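Local coordinates for protein probable transcriptional regulator (Pseudomonas aeruginosa PAO1, PDB 2GEN) that probably binds cis-regulatory DNA through an N-terminal helix-turn-helix and regulates transcription as a two-subunit member of the TetR family, at residues Glu31-Arg36 with Gly49-Ile54; Leu58-Ile63 with Gly115-Arg120; Ala72-Ala77 with Arg85-Ser90; Asp100-Ile105 with Gln167-Arg172; Ser155-Pro160 with Gln186-Ser191. All coordinates share one frame; numbering follows the deposited sequence.

Contact 1: Glu31-Arg36 with Gly49-Ile54; sequences EMIRDR and GNKERI
Ile-33 and Ile-54 both hold CG1 anti to the carbonyl carbon (chi1 -58° in Ile-33, -70° in Ile-54); with chi2 also extended, this carries CD1 of Ile-54 to the CG2 methyl of Ile-33, and CD1 of Ile-33 to Lys-51. The CG2 methyl of Ile-33 meets CD1 of Ile-54 at 4.4 Å, a loose apolar touch. On its other branch Ile-33 CD1 lies 4.4 Å from Lys-51 CG, so the lysine contributes its aliphatic stem, while its NZ is carried away to the carbonyl oxygens of Thr-28 and Val-25.

Helix 30-37 is the first helix of the predicted helix-turn-helix, and helix 51-76 is the long helix that, as in TetR relatives, leads on to the C-terminal domain. Asn-50 is the N-cap of that long helix: its OD1 accepts from Arg-53 N at 3.1 Å. Around the isoleucines, Ala-16 of helix 9-23 touches both, Leu-44 of helix 41-47 packs on Ile-33, and Phe-48 packs on Ile-54.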
# COMPACT_ATOMS: atom_id res chain seq x y z
N GLU A 31 -25.74 -17.93 0.00
CA GLU A 31 -26.41 -18.68 -1.06
C GLU A 31 -25.59 -18.72 -2.35
O GLU A 31 -25.44 -19.78 -2.97
CB GLU A 31 -27.80 -18.10 -1.34
CG GLU A 31 -28.84 -18.42 -0.26
CD GLU A 31 -28.81 -17.49 0.96
OE1 GLU A 31 -28.10 -16.45 0.98
OE2 GLU A 31 -29.54 -17.82 1.91
N MSE A 32 -25.05 -17.57 -2.74
CA MSE A 32 -24.21 -17.47 -3.94
C MSE A 32 -22.97 -18.37 -3.85
O MSE A 32 -22.56 -18.97 -4.84
CB MSE A 32 -23.82 -16.01 -4.21
CG MSE A 32 -25.02 -15.15 -4.48
SE MSE A 32 -24.63 -13.30 -4.72
CE MSE A 32 -26.46 -12.59 -4.72
N ILE A 33 -22.42 -18.48 -2.64
CA ILE A 33 -21.23 -19.31 -2.37
C ILE A 33 -21.57 -20.80 -2.48
O ILE A 33 -20.82 -21.57 -3.09
CB ILE A 33 -20.54 -18.95 -1.01
CG1 ILE A 33 -20.13 -17.46 -1.00
CG2 ILE A 33 -19.33 -19.87 -0.73
CD1 ILE A 33 -19.62 -16.92 0.34
N ARG A 34 -22.71 -21.21 -1.92
CA ARG A 34 -23.11 -22.61 -2.10
C ARG A 34 -23.38 -22.95 -3.57
O ARG A 34 -23.04 -24.04 -4.02
CB ARG A 34 -24.28 -23.04 -1.19
CG ARG A 34 -25.54 -22.27 -1.37
CD ARG A 34 -26.78 -23.19 -1.56
NE ARG A 34 -27.69 -22.45 -2.42
CZ ARG A 34 -28.85 -21.92 -2.06
NH1 ARG A 34 -29.34 -22.11 -0.84
NH2 ARG A 34 -29.54 -21.23 -2.95
N ASP A 35 -23.96 -22.01 -4.32
CA ASP A 35 -24.30 -22.26 -5.72
C ASP A 35 -23.06 -22.33 -6.62
O ASP A 35 -22.99 -23.16 -7.54
CB ASP A 35 -25.28 -21.21 -6.26
CG ASP A 35 -26.66 -21.26 -5.58
OD1 ASP A 35 -27.00 -22.28 -4.92
OD2 ASP A 35 -27.41 -20.27 -5.71
N ARG A 36 -22.09 -21.47 -6.35
CA ARG A 36 -20.82 -21.54 -7.07
C ARG A 36 -19.95 -22.71 -6.63
O ARG A 36 -19.26 -23.30 -7.46
CB ARG A 36 -20.03 -20.23 -6.97
CG ARG A 36 -18.96 -20.14 -8.05
CD ARG A 36 -18.39 -18.76 -8.11
NE ARG A 36 -19.36 -17.76 -8.57
CZ ARG A 36 -19.20 -17.00 -9.65
NH1 ARG A 36 -18.11 -17.11 -10.40
NH2 ARG A 36 -20.14 -16.12 -9.96
N GLY A 49 -18.17 -21.76 8.39
CA GLY A 49 -19.10 -20.87 9.08
C GLY A 49 -19.85 -20.01 8.08
O GLY A 49 -20.04 -20.41 6.94
N ASN A 50 -20.27 -18.82 8.50
CA ASN A 50 -21.04 -17.93 7.61
C ASN A 50 -20.14 -17.17 6.65
O ASN A 50 -18.92 -17.43 6.60
CB ASN A 50 -21.90 -16.94 8.42
CG ASN A 50 -21.10 -16.11 9.41
OD1 ASN A 50 -19.96 -15.72 9.16
ND2 ASN A 50 -21.72 -15.82 10.53
N LYS A 51 -20.72 -16.22 5.92
CA LYS A 51 -19.99 -15.40 4.94
C LYS A 51 -18.79 -14.67 5.55
O LYS A 51 -17.70 -14.70 4.98
CB LYS A 51 -20.93 -14.41 4.24
CG LYS A 51 -20.23 -13.59 3.17
CD LYS A 51 -21.13 -12.58 2.54
CE LYS A 51 -21.08 -11.24 3.23
NZ LYS A 51 -21.97 -10.31 2.50
N GLU A 52 -19.00 -14.04 6.71
CA GLU A 52 -17.92 -13.34 7.41
C GLU A 52 -16.74 -14.24 7.82
O GLU A 52 -15.57 -13.83 7.72
CB GLU A 52 -18.46 -12.59 8.64
CG GLU A 52 -17.53 -11.47 9.14
CD GLU A 52 -17.32 -10.35 8.11
OE1 GLU A 52 -18.19 -10.13 7.23
OE2 GLU A 52 -16.28 -9.67 8.19
N ARG A 53 -17.04 -15.45 8.28
CA ARG A 53 -15.96 -16.37 8.63
C ARG A 53 -15.22 -16.84 7.37
O ARG A 53 -13.99 -16.88 7.35
CB ARG A 53 -16.45 -17.57 9.42
CG ARG A 53 -15.32 -18.14 10.27
CD ARG A 53 -15.11 -19.54 9.89
NE ARG A 53 -13.91 -20.12 10.48
CZ ARG A 53 -13.84 -20.60 11.72
NH1 ARG A 53 -14.89 -20.52 12.53
NH2 ARG A 53 -12.70 -21.13 12.16
N ILE A 54 -15.98 -17.16 6.33
CA ILE A 54 -15.42 -17.54 5.03
C ILE A 54 -14.52 -16.43 4.48
O ILE A 54 -13.42 -16.70 3.95
CB ILE A 54 -16.52 -17.92 4.03
CG1 ILE A 54 -17.17 -19.25 4.44
CG2 ILE A 54 -15.95 -18.05 2.62
CD1 ILE A 54 -18.39 -19.67 3.58

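Contact 2: Leu58-Ile63 with Gly115-Arg120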
# COMPACT_ATOMS: atom_id res chain seq x y z
N LEU A 58 -10.59 -16.85 3.80
CA LEU A 58 -10.05 -16.52 2.47
C LEU A 58 -8.80 -15.61 2.61
O LEU A 58 -7.76 -15.81 1.92
CB LEU A 58 -11.12 -15.87 1.58
CG LEU A 58 -10.70 -15.42 0.17
CD1 LEU A 58 -10.17 -16.62 -0.65
CD2 LEU A 58 -11.83 -14.68 -0.58
N TYR A 59 -8.91 -14.63 3.50
CA TYR A 59 -7.80 -13.71 3.77
C TYR A 59 -6.61 -14.49 4.31
O TYR A 59 -5.47 -14.39 3.78
CB TYR A 59 -8.22 -12.60 4.76
CG TYR A 59 -7.12 -11.59 4.94
CD1 TYR A 59 -6.99 -10.51 4.07
CD2 TYR A 59 -6.17 -11.76 5.95
CE1 TYR A 59 -5.93 -9.58 4.24
CE2 TYR A 59 -5.13 -10.86 6.11
CZ TYR A 59 -5.00 -9.80 5.28
OH TYR A 59 -3.92 -8.96 5.46
N LEU A 60 -6.84 -15.26 5.37
CA LEU A 60 -5.74 -15.98 6.02
C LEU A 60 -5.08 -17.00 5.08
O LEU A 60 -3.85 -17.19 5.12
CB LEU A 60 -6.21 -16.68 7.29
CG LEU A 60 -6.73 -15.78 8.42
CD1 LEU A 60 -7.25 -16.67 9.55
CD2 LEU A 60 -5.65 -14.84 8.97
N ALA A 61 -5.89 -17.68 4.27
CA ALA A 61 -5.33 -18.62 3.28
C ALA A 61 -4.44 -17.92 2.26
O ALA A 61 -3.42 -18.50 1.84
CB ALA A 61 -6.42 -19.38 2.58
N GLY A 62 -4.82 -16.71 1.86
CA GLY A 62 -4.05 -15.95 0.88
C GLY A 62 -2.70 -15.53 1.41
O GLY A 62 -1.68 -15.75 0.77
N ILE A 63 -2.66 -14.92 2.60
CA ILE A 63 -1.35 -14.64 3.20
C ILE A 63 -0.58 -15.93 3.50
O ILE A 63 0.65 -15.96 3.37
CB ILE A 63 -1.41 -13.65 4.42
CG1 ILE A 63 -2.22 -14.26 5.59
CG2 ILE A 63 -1.99 -12.31 3.97
CD1 ILE A 63 -2.10 -13.44 6.91
N GLY A 115 -12.62 -8.30 13.25
CA GLY A 115 -13.54 -9.37 13.61
C GLY A 115 -12.97 -10.48 14.47
O GLY A 115 -12.00 -10.27 15.21
N GLU A 116 -13.55 -11.67 14.33
CA GLU A 116 -13.29 -12.81 15.22
C GLU A 116 -12.04 -13.61 14.87
O GLU A 116 -11.60 -14.46 15.65
CB GLU A 116 -14.50 -13.74 15.25
CG GLU A 116 -15.71 -13.13 15.98
CD GLU A 116 -16.81 -14.12 16.30
OE1 GLU A 116 -16.77 -15.27 15.80
OE2 GLU A 116 -17.73 -13.73 17.07
N LEU A 117 -11.50 -13.36 13.69
CA LEU A 117 -10.27 -14.05 13.28
C LEU A 117 -9.05 -13.18 13.52
O LEU A 117 -7.95 -13.49 13.04
CB LEU A 117 -10.36 -14.52 11.81
CG LEU A 117 -10.79 -15.98 11.58
CD1 LEU A 117 -11.93 -16.43 12.50
CD2 LEU A 117 -11.14 -16.26 10.11
N GLY A 118 -9.24 -12.10 14.28
CA GLY A 118 -8.17 -11.13 14.58
C GLY A 118 -6.98 -11.74 15.32
O GLY A 118 -5.82 -11.42 15.03
N GLU A 119 -7.27 -12.62 16.28
CA GLU A 119 -6.25 -13.29 17.06
C GLU A 119 -5.40 -14.21 16.18
O GLU A 119 -4.16 -14.25 16.30
CB GLU A 119 -6.90 -14.12 18.19
CG GLU A 119 -7.30 -13.29 19.41
CD GLU A 119 -8.62 -12.50 19.24
OE1 GLU A 119 -9.37 -12.72 18.25
OE2 GLU A 119 -8.90 -11.67 20.15
N ARG A 120 -6.09 -14.94 15.30
CA ARG A 120 -5.41 -15.85 14.40
C ARG A 120 -4.57 -15.10 13.40
O ARG A 120 -3.48 -15.56 13.04
CB ARG A 120 -6.41 -16.72 13.66
CG ARG A 120 -6.79 -17.95 14.42
CD ARG A 120 -7.87 -18.70 13.69
NE ARG A 120 -7.41 -19.20 12.40
CZ ARG A 120 -8.21 -19.71 11.46
NH1 ARG A 120 -9.53 -19.80 11.66
NH2 ARG A 120 -7.68 -20.12 10.30
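The CD1 methyl of Leu-60 sits over one face of the Arg-120 guanidinium, 3.4 Å above its plane and displaced toward the rim. Its nearest guanidinium atom is NH2, at 3.6 Å from Leu-60 CD1, with CZ of Arg-120 hardly farther. The same methyl meets Leu-117 CD2 at 4.0 Å, so one branch of Leu-60 serves both partners. The side chains of Leu-60 and Arg-120 run at about a right angle. Arg-120 bends at chi3 (64°), which turns its flat end across the leucine methyl.

This is a joint between helix 51-76, which in TetR-type regulators passes from the DNA-binding domain into the C-terminal domain, and the start of helix 118-141 in that second domain. Leu-117 is the N-cap residue of helix 118-141, and the chain enters it through a type I beta turn from Gly-115 to Gly-118, closed by a weak bond of 3.4 Å from Gly-118 N to Gly-115 O.

Farther out, Arg-120 NH1 forms a salt bridge with Glu-57 OE2, about one turn before Leu-60, which ties down the polar end of the side chain that Leu-60 covers. Glu-57 also pairs with Arg-53, whose NH2 comes close to Arg-120 NH1; the shared carboxylate would be expected to offset the like charges. Asp-124, one turn beyond Arg-120, touches Leu-60 too.

Contact 3: Ala72-Ala77 with Arg85-Ser90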
# COMPACT_ATOMS: atom_id res chain seq x y z
N ALA A 72 9.18 -22.87 1.37
CA ALA A 72 9.75 -23.77 0.35
C ALA A 72 11.07 -23.22 -0.17
O ALA A 72 12.06 -23.94 -0.35
CB ALA A 72 8.76 -24.00 -0.80
N GLY A 73 11.10 -21.93 -0.43
CA GLY A 73 12.28 -21.32 -1.03
C GLY A 73 13.47 -21.17 -0.08
O GLY A 73 14.61 -21.32 -0.51
N PHE A 74 13.23 -20.84 1.18
CA PHE A 74 14.35 -20.59 2.11
C PHE A 74 15.22 -21.83 2.17
O PHE A 74 16.46 -21.72 2.15
CB PHE A 74 13.83 -20.21 3.49
CG PHE A 74 13.26 -18.80 3.58
CD1 PHE A 74 13.82 -17.75 2.86
CD2 PHE A 74 12.21 -18.52 4.48
CE1 PHE A 74 13.29 -16.44 2.95
CE2 PHE A 74 11.69 -17.19 4.61
CZ PHE A 74 12.23 -16.17 3.85
N ALA A 75 14.55 -22.99 2.14
CA ALA A 75 15.23 -24.29 2.16
C ALA A 75 16.29 -24.47 1.06
O ALA A 75 17.31 -25.10 1.30
CB ALA A 75 14.20 -25.42 2.16
N ARG A 76 16.09 -23.90 -0.15
CA ARG A 76 17.00 -24.12 -1.30
C ARG A 76 17.78 -22.89 -1.83
O ARG A 76 18.49 -22.95 -2.88
CB ARG A 76 16.21 -24.76 -2.45
CG ARG A 76 15.59 -26.10 -2.06
CD ARG A 76 14.99 -26.84 -3.23
NE ARG A 76 15.94 -27.78 -3.83
CZ ARG A 76 16.16 -29.02 -3.40
NH1 ARG A 76 15.52 -29.49 -2.34
NH2 ARG A 76 17.04 -29.78 -4.03
N ALA A 77 17.60 -21.75 -1.15
CA ALA A 77 18.29 -20.52 -1.56
C ALA A 77 19.79 -20.69 -1.26
O ALA A 77 20.16 -21.04 -0.11
CB ALA A 77 17.74 -19.31 -0.75
N ARG A 85 15.96 -12.06 -3.12
CA ARG A 85 15.17 -12.14 -4.40
C ARG A 85 13.88 -12.92 -4.18
O ARG A 85 12.86 -12.56 -4.74
CB ARG A 85 15.96 -12.80 -5.50
CG ARG A 85 17.12 -11.94 -6.10
CD ARG A 85 17.97 -12.81 -7.03
NE ARG A 85 17.16 -13.29 -8.15
CZ ARG A 85 16.91 -12.60 -9.27
NH1 ARG A 85 17.46 -11.40 -9.50
NH2 ARG A 85 16.13 -13.15 -10.21
N LEU A 86 13.93 -14.01 -3.41
CA LEU A 86 12.79 -14.87 -3.12
C LEU A 86 11.64 -14.11 -2.51
O LEU A 86 10.49 -14.38 -2.84
CB LEU A 86 13.26 -16.04 -2.21
CG LEU A 86 12.12 -16.99 -1.84
CD1 LEU A 86 11.78 -17.87 -3.04
CD2 LEU A 86 12.61 -17.80 -0.64
N LEU A 87 11.91 -13.17 -1.58
CA LEU A 87 10.83 -12.38 -1.00
C LEU A 87 10.06 -11.63 -2.09
O LEU A 87 8.86 -11.52 -2.02
CB LEU A 87 11.40 -11.37 -0.01
CG LEU A 87 12.05 -12.03 1.25
CD1 LEU A 87 12.91 -11.02 2.03
CD2 LEU A 87 10.97 -12.58 2.17
N VAL A 88 10.80 -11.17 -3.10
CA VAL A 88 10.19 -10.38 -4.17
C VAL A 88 9.53 -11.25 -5.24
O VAL A 88 8.35 -11.06 -5.52
CB VAL A 88 11.21 -9.47 -4.83
CG1 VAL A 88 10.58 -8.66 -6.07
CG2 VAL A 88 11.71 -8.43 -3.77
N THR A 89 10.29 -12.20 -5.79
CA THR A 89 9.65 -13.04 -6.88
C THR A 89 8.44 -13.82 -6.36
O THR A 89 7.50 -14.03 -7.11
CB THR A 89 10.65 -14.01 -7.52
OG1 THR A 89 11.11 -14.94 -6.52
CG2 THR A 89 11.84 -13.24 -8.05
N SER A 90 8.44 -14.28 -5.10
CA SER A 90 7.31 -15.01 -4.56
C SER A 90 6.05 -14.16 -4.56
O SER A 90 4.96 -14.63 -4.90
CB SER A 90 7.61 -15.59 -3.17
OG SER A 90 8.66 -16.52 -3.26
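Leu-86 lies against the backbone of Gly-73, where the CA atoms of the two residues come within 6.8 Å. CG of Leu-86 is anti to the backbone N (chi1 180°), which sends both methyls toward helix 51-76: CD2 is 3.5 Å from Gly-73 C, and CD1 is 4.0 Å from Gly-73 CA. With no side chain on the glycine, a methyl can rest directly on the helix main chain. CD2 also meets Phe-74 CD1 at 3.7 Å, approaching the ring obliquely.

One residue on, Leu-87 touches the same ring from elsewhere: its CD2 is at the ring edge, near the ring plane, 4.2 Å from Phe-74 CZ. Val-88 faces the other way, to Leu-184 and Ala-188 of helix 181-192. Ser-90 closes the segment by bonding within its own helix, OG to Leu-86 O at 2.8 Å, while Ser-90 N reaches that oxygen from the opposite face of the carbonyl plane.

The two helix segments run roughly antiparallel, with 148° between their directions, forming a helical hairpin, and Arg-131, Ile-132 and Ala-135 of helix 118-141 also pack on Phe-74. The hairpin has a polar tie nearby, Tyr-66 OH to Leu-87 O, but between residues 72-77 and 85-90 themselves cohesion rests on the fit of methyls to glycine and ring, without directional bonds.

Contact 4: Asp100-Ile105 with Gln167-Arg172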
# COMPACT_ATOMS: atom_id res chain seq x y z
N ASP A 100 -7.17 -11.70 -8.59
CA ASP A 100 -8.37 -11.41 -7.78
C ASP A 100 -8.10 -11.64 -6.28
O ASP A 100 -8.52 -10.84 -5.43
CB ASP A 100 -9.59 -12.23 -8.25
CG ASP A 100 -10.17 -11.72 -9.58
OD1 ASP A 100 -10.04 -10.52 -9.92
OD2 ASP A 100 -10.78 -12.57 -10.26
N TRP A 101 -7.41 -12.72 -5.95
CA TRP A 101 -7.04 -12.97 -4.57
C TRP A 101 -6.13 -11.85 -4.04
O TRP A 101 -6.31 -11.39 -2.91
CB TRP A 101 -6.36 -14.33 -4.45
CG TRP A 101 -6.55 -15.01 -3.14
CD1 TRP A 101 -7.01 -14.47 -1.97
CD2 TRP A 101 -6.24 -16.38 -2.87
NE1 TRP A 101 -7.02 -15.43 -0.99
CE2 TRP A 101 -6.56 -16.61 -1.51
CE3 TRP A 101 -5.73 -17.44 -3.64
CZ2 TRP A 101 -6.40 -17.86 -0.90
CZ3 TRP A 101 -5.57 -18.70 -3.05
CH2 TRP A 101 -5.90 -18.90 -1.67
N ALA A 102 -5.17 -11.40 -4.85
CA ALA A 102 -4.30 -10.27 -4.41
C ALA A 102 -5.13 -9.01 -4.12
O ALA A 102 -4.95 -8.35 -3.08
CB ALA A 102 -3.22 -9.96 -5.47
N ARG A 103 -6.04 -8.68 -5.04
CA ARG A 103 -6.91 -7.51 -4.86
C ARG A 103 -7.68 -7.65 -3.55
O ARG A 103 -7.76 -6.70 -2.76
CB ARG A 103 -7.86 -7.39 -6.03
CG ARG A 103 -8.31 -6.00 -6.29
CD ARG A 103 -9.18 -5.97 -7.55
NE ARG A 103 -8.35 -5.98 -8.74
CZ ARG A 103 -8.18 -7.00 -9.56
NH1 ARG A 103 -8.80 -8.15 -9.33
NH2 ARG A 103 -7.38 -6.89 -10.62
N PHE A 104 -8.21 -8.84 -3.31
CA PHE A 104 -9.02 -9.10 -2.12
C PHE A 104 -8.19 -8.86 -0.87
O PHE A 104 -8.61 -8.14 0.04
CB PHE A 104 -9.56 -10.53 -2.14
CG PHE A 104 -10.27 -10.92 -0.87
CD1 PHE A 104 -11.62 -10.56 -0.67
CD2 PHE A 104 -9.61 -11.65 0.12
CE1 PHE A 104 -12.28 -10.90 0.51
CE2 PHE A 104 -10.26 -12.02 1.31
CZ PHE A 104 -11.62 -11.63 1.49
N ILE A 105 -6.98 -9.42 -0.83
CA ILE A 105 -6.10 -9.27 0.32
C ILE A 105 -5.76 -7.79 0.58
O ILE A 105 -5.76 -7.35 1.71
CB ILE A 105 -4.76 -10.07 0.15
CG1 ILE A 105 -5.03 -11.57 0.28
CG2 ILE A 105 -3.72 -9.64 1.21
CD1 ILE A 105 -3.84 -12.40 -0.08
N GLN A 167 -0.87 -0.64 -7.94
CA GLN A 167 -1.16 0.19 -9.11
C GLN A 167 -1.60 -0.65 -10.29
O GLN A 167 -2.55 -0.29 -11.01
CB GLN A 167 0.08 0.99 -9.50
CG GLN A 167 0.56 1.94 -8.37
CD GLN A 167 -0.53 2.91 -7.95
OE1 GLN A 167 -1.09 2.80 -6.86
NE2 GLN A 167 -0.85 3.85 -8.84
N TRP A 168 -0.90 -1.76 -10.50
CA TRP A 168 -1.21 -2.66 -11.61
C TRP A 168 -2.61 -3.26 -11.51
O TRP A 168 -3.37 -3.28 -12.49
CB TRP A 168 -0.15 -3.76 -11.68
CG TRP A 168 -0.42 -4.77 -12.77
CD1 TRP A 168 -0.27 -4.59 -14.12
CD2 TRP A 168 -0.83 -6.13 -12.58
NE1 TRP A 168 -0.59 -5.76 -14.78
CE2 TRP A 168 -0.93 -6.72 -13.86
CE3 TRP A 168 -1.13 -6.91 -11.45
CZ2 TRP A 168 -1.34 -8.06 -14.03
CZ3 TRP A 168 -1.52 -8.26 -11.63
CH2 TRP A 168 -1.62 -8.81 -12.90
N LEU A 169 -2.95 -3.76 -10.33
CA LEU A 169 -4.25 -4.37 -10.09
C LEU A 169 -5.39 -3.38 -10.27
O LEU A 169 -6.48 -3.76 -10.70
CB LEU A 169 -4.30 -4.96 -8.69
CG LEU A 169 -3.45 -6.23 -8.48
CD1 LEU A 169 -3.21 -6.44 -6.97
CD2 LEU A 169 -4.05 -7.49 -9.16
N ALA A 170 -5.12 -2.12 -9.93
CA ALA A 170 -6.12 -1.06 -10.05
C ALA A 170 -6.20 -0.49 -11.47
O ALA A 170 -6.96 0.45 -11.73
CB ALA A 170 -5.80 0.05 -9.03
N GLY A 171 -5.42 -1.06 -12.39
CA GLY A 171 -5.36 -0.61 -13.79
C GLY A 171 -4.74 0.77 -13.95
O GLY A 171 -5.18 1.56 -14.79
N ARG A 172 -3.71 1.07 -13.15
CA ARG A 172 -3.11 2.41 -13.19
C ARG A 172 -1.67 2.46 -13.68
O ARG A 172 -0.99 3.49 -13.50
CB ARG A 172 -3.22 3.08 -11.82
CG ARG A 172 -4.62 3.19 -11.29
CD ARG A 172 -4.69 4.15 -10.13
NE ARG A 172 -4.07 3.64 -8.92
CZ ARG A 172 -4.73 3.22 -7.84
NH1 ARG A 172 -6.05 3.22 -7.81
NH2 ARG A 172 -4.06 2.79 -6.77
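A Schellman motif ends helix 150-169, and its last turn presents Leu-169 to Ala-102 and Arg-103 on helix 99-114. Two bonds back into the turn define the motif, Arg-172 N to Gln-167 O at 2.8 Å and Gly-171 N to Trp-168 O at 3.0 Å, with Gly-171 at positive phi.

Leu-169 O accepts from Arg-103 NH2 at 3.3 Å (N-H...O 158°), nearly in the guanidinium plane. Arg-103 NE adds a weak second bond to the same oxygen at 3.5 Å. The contact thus joins two helices of the TetR-type C-terminal domain through a side-chain hydrogen bond to a carbonyl in the last turn of a helix, a place whose partial negative charge would be expected to favour the arginine.

The arginine chain leaves with CG anti to the backbone N (chi1 -153°) and bends at chi3. Its NH1 pairs with Asp-100 OD1 at 2.7 Å, a salt bridge whose hydrogen bond is weak because the N-H points well off the oxygen. Leu-169 CD2 lies over one face of the guanidinium, 3.7 Å from Arg-103 NH2. Leu-169 CD1 turns instead to Ala-102 CB at 3.8 Å, and behind that alanine stand Trp-94 and Val-95 of helix 80-97.

Contact 5: Ser155-Pro160 with Gln186-Ser191; sequences SVVIGP and QVAWDS
Ser-191 OG is held from two directions: it is 2.7 Å from Val-187 O in its own helix and hydrogen-bonded to Ser-191 OG of the second subunit, with the proton positions left open. The CB of the same serine meets Val-156 CG2 at 3.7 Å. The Val-156 chi1 of -20° lies away from a staggered position, which may mean strain or an imprecisely placed side chain.

Next to it the helices draw together, the CA atoms of Val-157 and Ala-188 being 4.9 Å apart. At that spacing the Ala-188 methyl reaches the main chain, with CB 3.8 Å from Val-157 O, and it touches Val-157 CG1 at 4.3 Å.

Helix 150-169 is kinked at Pro-160, whose N makes no bond to the preceding turn; Pro-160 packs on Pro-160 of the second subunit. Helices 150-169 and 181-192 therefore form a subunit interface, as in TetR relatives that pair through their last helices, while Val-88 of helix 80-97 packs against both Val-157 and Ala-188 from within the chain.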
# COMPACT_ATOMS: atom_id res chain seq x y z
N SER A 155 10.44 -3.16 4.40
CA SER A 155 9.79 -2.20 3.45
C SER A 155 10.64 -1.87 2.26
O SER A 155 10.05 -1.64 1.16
CB SER A 155 9.40 -0.90 4.17
OG SER A 155 8.26 -1.15 4.98
N VAL A 156 11.96 -1.78 2.39
CA VAL A 156 12.76 -1.62 1.16
C VAL A 156 12.68 -2.83 0.27
O VAL A 156 12.46 -2.67 -0.94
CB VAL A 156 14.20 -0.90 1.22
CG1 VAL A 156 14.48 -0.01 2.44
CG2 VAL A 156 15.33 -1.58 0.54
N VAL A 157 12.75 -4.03 0.85
CA VAL A 157 12.73 -5.23 -0.02
C VAL A 157 11.39 -5.41 -0.76
O VAL A 157 11.39 -5.67 -2.00
CB VAL A 157 13.11 -6.51 0.78
CG1 VAL A 157 12.88 -7.80 -0.10
CG2 VAL A 157 14.55 -6.40 1.18
N ILE A 158 10.29 -5.28 -0.03
CA ILE A 158 8.94 -5.58 -0.60
C ILE A 158 8.11 -4.36 -1.02
O ILE A 158 7.07 -4.52 -1.71
CB ILE A 158 8.11 -6.55 0.33
CG1 ILE A 158 7.07 -7.35 -0.46
CG2 ILE A 158 7.48 -5.82 1.47
CD1 ILE A 158 7.72 -8.30 -1.47
N GLY A 159 8.49 -3.15 -0.56
CA GLY A 159 7.66 -1.96 -0.82
C GLY A 159 7.45 -1.72 -2.32
O GLY A 159 6.32 -1.50 -2.71
N PRO A 160 8.54 -1.71 -3.12
CA PRO A 160 8.29 -1.50 -4.57
C PRO A 160 7.31 -2.50 -5.20
O PRO A 160 6.36 -2.10 -5.91
CB PRO A 160 9.68 -1.59 -5.19
CG PRO A 160 10.59 -1.04 -4.11
CD PRO A 160 9.99 -1.75 -2.87
N GLN A 186 16.09 -7.59 -8.69
CA GLN A 186 17.44 -7.07 -8.78
C GLN A 186 17.60 -5.81 -7.94
O GLN A 186 18.57 -5.65 -7.20
CB GLN A 186 17.78 -6.73 -10.23
CG GLN A 186 19.22 -6.30 -10.31
CD GLN A 186 20.19 -7.40 -9.99
OE1 GLN A 186 20.05 -8.53 -10.49
NE2 GLN A 186 21.18 -7.10 -9.13
N VAL A 187 16.64 -4.89 -8.03
CA VAL A 187 16.69 -3.67 -7.27
C VAL A 187 16.62 -3.96 -5.77
O VAL A 187 17.33 -3.32 -5.02
CB VAL A 187 15.58 -2.75 -7.61
CG1 VAL A 187 15.50 -1.62 -6.57
CG2 VAL A 187 15.78 -2.21 -9.10
N ALA A 188 15.80 -4.92 -5.36
CA ALA A 188 15.69 -5.24 -3.91
C ALA A 188 17.10 -5.64 -3.41
O ALA A 188 17.57 -5.15 -2.36
CB ALA A 188 14.69 -6.40 -3.70
N TRP A 189 17.74 -6.55 -4.11
CA TRP A 189 19.10 -7.04 -3.70
C TRP A 189 20.06 -5.86 -3.72
O TRP A 189 20.76 -5.58 -2.74
CB TRP A 189 19.59 -8.13 -4.64
CG TRP A 189 21.00 -8.52 -4.43
CD1 TRP A 189 21.97 -8.55 -5.39
CD2 TRP A 189 21.63 -8.90 -3.19
NE1 TRP A 189 23.18 -8.94 -4.84
CE2 TRP A 189 23.00 -9.17 -3.50
CE3 TRP A 189 21.18 -9.08 -1.88
CZ2 TRP A 189 23.92 -9.59 -2.53
CZ3 TRP A 189 22.13 -9.50 -0.92
CH2 TRP A 189 23.47 -9.73 -1.25
N ASP A 190 20.07 -5.10 -4.83
CA ASP A 190 20.98 -3.96 -4.87
C ASP A 190 20.74 -2.89 -3.80
O ASP A 190 21.71 -2.21 -3.36
CB ASP A 190 20.98 -3.35 -6.29
CG ASP A 190 21.73 -4.19 -7.25
OD1 ASP A 190 22.70 -4.88 -6.86
OD2 ASP A 190 21.41 -4.12 -8.47
N SER A 191 19.49 -2.76 -3.35
CA SER A 191 19.10 -1.76 -2.38
C SER A 191 19.57 -2.15 -0.99
O SER A 191 19.89 -1.27 -0.21
CB SER A 191 17.60 -1.54 -2.34
OG SER A 191 17.18 -1.00 -3.59

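Contacts 1 and 5 are buried; contacts 2, 3 and 4 are partly exposed. Helix 51-76 serves contacts 1, 2 and 3 in succession, and contacts 1 and 3 lie about 34 Å apart, centre to centre, on opposite sides of the chain's centre. Helix 150-169 is shared by contacts 4 and 5. Contacts 1, 3 and 5 are apolar across their segments, whereas 2 and 4 each set a leucine methyl over an arginine; only in contact 4 does the arginine also bond across. Contacts 2 and 4 meet where Trp-101 NE1 probably bonds Leu-58 O, and contacts 3 and 5 share the packing of Val-88. The second subunit reaches contact 5 extensively and contact 4 at Arg-172.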